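Metallo-beta-lactamase family protein (PDB 2ZO4) binds two zinc ions in a metallo-beta-lactamase fold and is probably a hydrolase, though its natural substrate is not established. Local coordinates at residues F81-G86 and P143-L148; H295-R300 and V305-P310. All coordinates share one frame; numbering follows the deposited sequence.

Contact 1: F81-G86 and P143-L148; sequences FFEGLG and PPQNPL
E83 swings CG away from its own backbone N (chi1 -164°) and runs on extended (chi2 -165°), which carries its carboxylate out from helix 79-84 to the backbone of P144, Q145 and N146. There the two oxygens take two successive amides. Q145 N donates to E83 OE1 at 2.8 Å along a nearly straight line (168°), and N146 N donates to E83 OE2 at 2.9 Å, somewhat more bent. Both oxygens use their syn lone pairs, and two bonds, one to each oxygen, should restrain the rotation of the carboxylate.

P144 packs its CB 3.9 Å from E83 OE1, and Q145 and N146 bring their CB atoms alongside the same group. A water donates to both E83 OE2 and N146 O, adding a bridge back to the loop. V89 of strand 88-92 touches both E83 and P144, closing the contact against the sheet. The side chain of P144 lies about 11 Å from that of the zinc ligand H75. A side-chain carboxylate bridging consecutive backbone amides here ties helix 79-84 to the loop leading into edge strand 148-150 of the metallo-beta-lactamase fold.

Contact 2: H295-R300 and V305-P310; sequences HLEYLR and VGRGGP
Helix 295-300 and strand 305-308 approach to 7.4 Å between axes, their N-to-C directions 110° apart, and at the near end V305 N makes a weak hydrogen bond to L299 O (3.5 Å). A water donating to both R300 O and V305 O adds a second backbone link at this corner. V305 fills the angle between helix and strand: its CG2 sits against the helix backbone, 3.5 Å from R300 N, while CG1 and CG2 both flank CB of L299. L262 and Y314 also touch V305, enclosing this apolar end.

Farther along the strand the contact becomes polar. R300, bent at chi3 (68°), turns its guanidinium back to E297 one turn earlier and grips it side-on: R300 NE donates to E297 OE2 and R300 NH2 to E297 OE1, each at 2.8 Å. R307 extends from CG to NE and lays its own guanidinium flat on that of R300, the centres 3.8 Å apart and the planes only 5° from parallel. The aliphatic parts meet too, R300 CD lying 3.8 Å from R307 CD. E297 OE1 lies over a face of the R307 guanidinium, and the long salt bridge from E297 OE2 to R307 NH1 (3.7 Å) involves charge alone, with no N-H aimed at the oxygen. Y314 OH of strand 313-316 is hydrogen-bonded to both E297 OE2 and R307 NH1, and Y312 makes a cation-pi contact with R307. The stacked arginines thus share the carboxylate of E297, by two hydrogen bonds for R300, and for R307 by the long charge contact and the shared Y314 hydroxyl, which probably offsets the repulsion between their like charges.

The two contacts lie on opposite sides of the chain's centre, with centres 40 Å apart and no element in common. Both are partly buried. Contact 1 joins a helix to a loop beside the larger sheet of the metallo-beta-lactamase domain, across 56 intervening residues; contact 2 joins neighbouring elements of the C-terminal region, with only four residues between them, away from the zinc site. Each uses a glutamate from a helix, but differently. In contact 1 the carboxylate meets neutral backbone amides and no apolar side-chain pair forms across the segments, whereas contact 2 pairs its glutamate with arginines and adds a buried valine, burying 322 Å² against 144 Å².

Contact 1: F81-G86 and P143-L148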
loop_
_atom_site.group_PDB
_atom_site.type_symbol
_atom_site.label_atom_id
_atom_site.label_comp_id
_atom_site.label_asym_id
_atom_site.label_seq_id
_atom_site.Cartn_x
_atom_site.Cartn_y
_atom_site.Cartn_z
ATOM N N PHE A 81 2.494 -16.440 -8.283
ATOM C CA PHE A 81 3.526 -17.084 -9.102
ATOM C C PHE A 81 4.534 -17.793 -8.208
ATOM O O PHE A 81 4.810 -18.980 -8.392
ATOM C CB PHE A 81 4.230 -16.075 -10.030
ATOM C CG PHE A 81 5.508 -16.604 -10.662
ATOM C CD1 PHE A 81 5.462 -17.578 -11.663
ATOM C CD2 PHE A 81 6.752 -16.121 -10.259
ATOM C CE1 PHE A 81 6.637 -18.069 -12.248
ATOM C CE2 PHE A 81 7.935 -16.602 -10.839
ATOM C CZ PHE A 81 7.875 -17.579 -11.834
ATOM N N PHE A 82 5.075 -17.057 -7.238
ATOM C CA PHE A 82 5.975 -17.634 -6.247
ATOM C C PHE A 82 5.304 -18.767 -5.477
ATOM O O PHE A 82 5.909 -19.822 -5.284
ATOM C CB PHE A 82 6.514 -16.559 -5.300
ATOM C CG PHE A 82 7.620 -15.731 -5.894
ATOM C CD1 PHE A 82 7.390 -14.415 -6.282
ATOM C CD2 PHE A 82 8.890 -16.274 -6.077
ATOM C CE1 PHE A 82 8.414 -13.646 -6.837
ATOM C CE2 PHE A 82 9.922 -15.514 -6.628
ATOM C CZ PHE A 82 9.682 -14.198 -7.010
ATOM N N GLU A 83 4.047 -18.568 -5.078
ATOM C CA GLU A 83 3.282 -19.625 -4.410
ATOM C C GLU A 83 3.166 -20.880 -5.274
ATOM O O GLU A 83 3.271 -21.996 -4.766
ATOM C CB GLU A 83 1.891 -19.135 -3.999
ATOM C CG GLU A 83 1.189 -20.036 -2.985
ATOM C CD GLU A 83 -0.292 -19.740 -2.872
ATOM O OE1 GLU A 83 -0.945 -19.556 -3.919
ATOM O OE2 GLU A 83 -0.807 -19.688 -1.736
ATOM N N GLY A 84 2.969 -20.691 -6.579
ATOM C CA GLY A 84 2.885 -21.809 -7.523
ATOM C C GLY A 84 4.148 -22.654 -7.588
ATOM O O GLY A 84 4.094 -23.838 -7.932
ATOM N N LEU A 85 5.284 -22.047 -7.249
ATOM C CA LEU A 85 6.566 -22.747 -7.245
ATOM C C LEU A 85 6.850 -23.421 -5.902
ATOM O O LEU A 85 7.834 -24.153 -5.762
ATOM C CB LEU A 85 7.709 -21.800 -7.637
ATOM C CG LEU A 85 7.555 -21.005 -8.942
ATOM C CD1 LEU A 85 8.576 -19.878 -9.016
ATOM C CD2 LEU A 85 7.637 -21.888 -10.195
ATOM N N GLY A 86 5.987 -23.183 -4.918
ATOM C CA GLY A 86 6.124 -23.825 -3.613
ATOM C C GLY A 86 6.360 -22.880 -2.450
ATOM O O GLY A 86 6.514 -23.326 -1.315
ATOM N N PRO A 143 -2.948 -13.729 -8.017
ATOM C CA PRO A 143 -3.313 -13.806 -6.602
ATOM C C PRO A 143 -2.959 -15.158 -5.976
ATOM O O PRO A 143 -3.107 -16.192 -6.633
ATOM C CB PRO A 143 -4.838 -13.615 -6.617
ATOM C CG PRO A 143 -5.161 -13.082 -7.981
ATOM C CD PRO A 143 -4.141 -13.678 -8.879
ATOM N N PRO A 144 -2.481 -15.150 -4.717
ATOM C CA PRO A 144 -2.198 -16.396 -4.014
ATOM C C PRO A 144 -3.497 -17.114 -3.670
ATOM O O PRO A 144 -4.517 -16.463 -3.428
ATOM C CB PRO A 144 -1.482 -15.929 -2.737
ATOM C CG PRO A 144 -1.961 -14.547 -2.515
ATOM C CD PRO A 144 -2.185 -13.969 -3.885
ATOM N N GLN A 145 -3.456 -18.443 -3.670
ATOM C CA GLN A 145 -4.635 -19.254 -3.376
ATOM C C GLN A 145 -4.784 -19.501 -1.887
ATOM O O GLN A 145 -5.891 -19.439 -1.349
ATOM C CB GLN A 145 -4.578 -20.587 -4.125
ATOM C CG GLN A 145 -5.242 -20.547 -5.492
ATOM C CD GLN A 145 -4.554 -19.601 -6.445
ATOM O OE1 GLN A 145 -3.353 -19.723 -6.691
ATOM N NE2 GLN A 145 -5.309 -18.641 -6.987
ATOM N N ASN A 146 -3.661 -19.780 -1.228
ATOM C CA ASN A 146 -3.658 -20.116 0.191
ATOM C C ASN A 146 -2.707 -19.228 1.008
ATOM O O ASN A 146 -1.811 -19.749 1.678
ATOM C CB ASN A 146 -3.288 -21.598 0.394
ATOM C CG ASN A 146 -3.993 -22.531 -0.577
ATOM O OD1 ASN A 146 -5.220 -22.508 -0.709
ATOM N ND2 ASN A 146 -3.214 -23.373 -1.257
ATOM N N PRO A 147 -2.893 -17.888 0.962
ATOM C CA PRO A 147 -2.036 -17.047 1.803
ATOM C C PRO A 147 -2.340 -17.261 3.286
ATOM O O PRO A 147 -3.475 -17.581 3.648
ATOM C CB PRO A 147 -2.405 -15.624 1.378
ATOM C CG PRO A 147 -3.792 -15.727 0.847
ATOM C CD PRO A 147 -3.862 -17.083 0.191
ATOM N N LEU A 148 -1.320 -17.114 4.124
ATOM C CA LEU A 148 -1.481 -17.251 5.570
ATOM C C LEU A 148 -1.663 -15.880 6.219
ATOM O O LEU A 148 -0.880 -14.964 5.950
ATOM C CB LEU A 148 -0.281 -17.986 6.179
ATOM C CG LEU A 148 -0.172 -19.485 5.885
ATOM C CD1 LEU A 148 1.201 -20.004 6.264
ATOM C CD2 LEU A 148 -1.261 -20.265 6.626
HETATM O O HOH W 1 0.681 -19.621 0.612
HETATM O O HOH W 2 -0.757 -19.932 -6.676
#

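Contact 2: H295-R300 and V305-P310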
loop_
_atom_site.group_PDB
_atom_site.type_symbol
_atom_site.label_atom_id
_atom_site.label_comp_id
_atom_site.label_asym_id
_atom_site.label_seq_id
_atom_site.Cartn_x
_atom_site.Cartn_y
_atom_site.Cartn_z
ATOM N N HIS A 295 -10.467 12.027 1.976
ATOM C CA HIS A 295 -10.365 13.277 2.720
ATOM C C HIS A 295 -11.736 13.899 2.982
ATOM O O HIS A 295 -11.981 14.429 4.065
ATOM C CB HIS A 295 -9.442 14.259 2.001
ATOM C CG HIS A 295 -7.987 13.944 2.168
ATOM N ND1 HIS A 295 -7.387 12.858 1.566
ATOM C CD2 HIS A 295 -7.017 14.564 2.880
ATOM C CE1 HIS A 295 -6.107 12.827 1.894
ATOM N NE2 HIS A 295 -5.858 13.849 2.693
ATOM N N LEU A 296 -12.620 13.823 1.987
ATOM C CA LEU A 296 -13.995 14.295 2.135
ATOM C C LEU A 296 -14.765 13.534 3.220
ATOM O O LEU A 296 -15.509 14.136 3.996
ATOM C CB LEU A 296 -14.741 14.204 0.803
ATOM C CG LEU A 296 -14.397 15.261 -0.255
ATOM C CD1 LEU A 296 -14.795 14.769 -1.637
ATOM C CD2 LEU A 296 -15.065 16.601 0.075
ATOM N N GLU A 297 -14.587 12.218 3.270
ATOM C CA GLU A 297 -15.298 11.391 4.246
ATOM C C GLU A 297 -14.739 11.549 5.660
ATOM O O GLU A 297 -15.462 11.382 6.647
ATOM C CB GLU A 297 -15.338 9.924 3.802
ATOM C CG GLU A 297 -16.354 9.661 2.678
ATOM C CD GLU A 297 -17.787 10.023 3.074
ATOM O OE1 GLU A 297 -18.418 9.244 3.812
ATOM O OE2 GLU A 297 -18.288 11.083 2.644
ATOM N N TYR A 298 -13.455 11.890 5.745
ATOM C CA TYR A 298 -12.829 12.261 7.007
ATOM C C TYR A 298 -13.442 13.561 7.539
ATOM O O TYR A 298 -13.778 13.662 8.724
ATOM C CB TYR A 298 -11.318 12.421 6.810
ATOM C CG TYR A 298 -10.547 12.749 8.069
ATOM C CD1 TYR A 298 -10.019 11.736 8.867
ATOM C CD2 TYR A 298 -10.328 14.073 8.451
ATOM C CE1 TYR A 298 -9.310 12.030 10.015
ATOM C CE2 TYR A 298 -9.613 14.380 9.605
ATOM C CZ TYR A 298 -9.108 13.355 10.377
ATOM O OH TYR A 298 -8.394 13.650 11.512
ATOM N N LEU A 299 -13.586 14.543 6.651
ATOM C CA LEU A 299 -14.170 15.838 7.002
ATOM C C LEU A 299 -15.649 15.726 7.363
ATOM O O LEU A 299 -16.125 16.428 8.258
ATOM C CB LEU A 299 -13.985 16.845 5.863
ATOM C CG LEU A 299 -12.559 17.349 5.594
ATOM C CD1 LEU A 299 -12.523 18.212 4.347
ATOM C CD2 LEU A 299 -11.995 18.109 6.789
ATOM N N ARG A 300 -16.362 14.842 6.665
ATOM C CA ARG A 300 -17.788 14.634 6.900
ATOM C C ARG A 300 -18.031 13.986 8.252
ATOM O O ARG A 300 -18.966 14.358 8.963
ATOM C CB ARG A 300 -18.421 13.804 5.774
ATOM C CG ARG A 300 -19.947 13.908 5.725
ATOM C CD ARG A 300 -20.540 13.299 4.459
ATOM N NE ARG A 300 -20.394 11.844 4.394
ATOM C CZ ARG A 300 -21.162 10.973 5.049
ATOM N NH1 ARG A 300 -22.141 11.392 5.851
ATOM N NH2 ARG A 300 -20.942 9.673 4.915
ATOM N N VAL A 305 -17.919 19.030 6.858
ATOM C CA VAL A 305 -18.626 19.087 5.581
ATOM C C VAL A 305 -19.887 18.230 5.612
ATOM O O VAL A 305 -20.020 17.331 6.446
ATOM C CB VAL A 305 -17.734 18.673 4.362
ATOM C CG1 VAL A 305 -16.434 19.485 4.315
ATOM C CG2 VAL A 305 -17.456 17.174 4.352
ATOM N N GLY A 306 -20.811 18.529 4.703
ATOM C CA GLY A 306 -21.995 17.711 4.498
ATOM C C GLY A 306 -22.083 17.359 3.031
ATOM O O GLY A 306 -21.229 17.773 2.238
ATOM N N ARG A 307 -23.115 16.599 2.666
ATOM C CA ARG A 307 -23.338 16.217 1.274
ATOM C C ARG A 307 -24.827 16.038 0.957
ATOM O O ARG A 307 -25.602 15.587 1.801
ATOM C CB ARG A 307 -22.535 14.956 0.901
ATOM C CG ARG A 307 -23.027 13.659 1.528
ATOM C CD ARG A 307 -22.149 12.471 1.158
ATOM N NE ARG A 307 -22.695 11.230 1.708
ATOM C CZ ARG A 307 -22.210 10.012 1.480
ATOM N NH1 ARG A 307 -21.144 9.833 0.705
ATOM N NH2 ARG A 307 -22.798 8.962 2.036
ATOM N N GLY A 308 -25.211 16.420 -0.258
ATOM C CA GLY A 308 -26.550 16.169 -0.774
ATOM C C GLY A 308 -26.496 14.943 -1.663
ATOM O O GLY A 308 -25.444 14.313 -1.792
ATOM N N GLY A 309 -27.623 14.599 -2.273
ATOM C CA GLY A 309 -27.680 13.481 -3.208
ATOM C C GLY A 309 -27.883 12.128 -2.547
ATOM O O GLY A 309 -28.436 12.057 -1.448
ATOM N N PRO A 310 -27.434 11.039 -3.208
ATOM C CA PRO A 310 -26.687 11.006 -4.474
ATOM C C PRO A 310 -27.495 11.513 -5.681
ATOM O O PRO A 310 -28.726 11.495 -5.634
ATOM C CB PRO A 310 -26.338 9.522 -4.637
ATOM C CG PRO A 310 -27.372 8.800 -3.853
ATOM C CD PRO A 310 -27.677 9.682 -2.684
HETATM O O HOH W 3 -21.610 15.936 8.439
#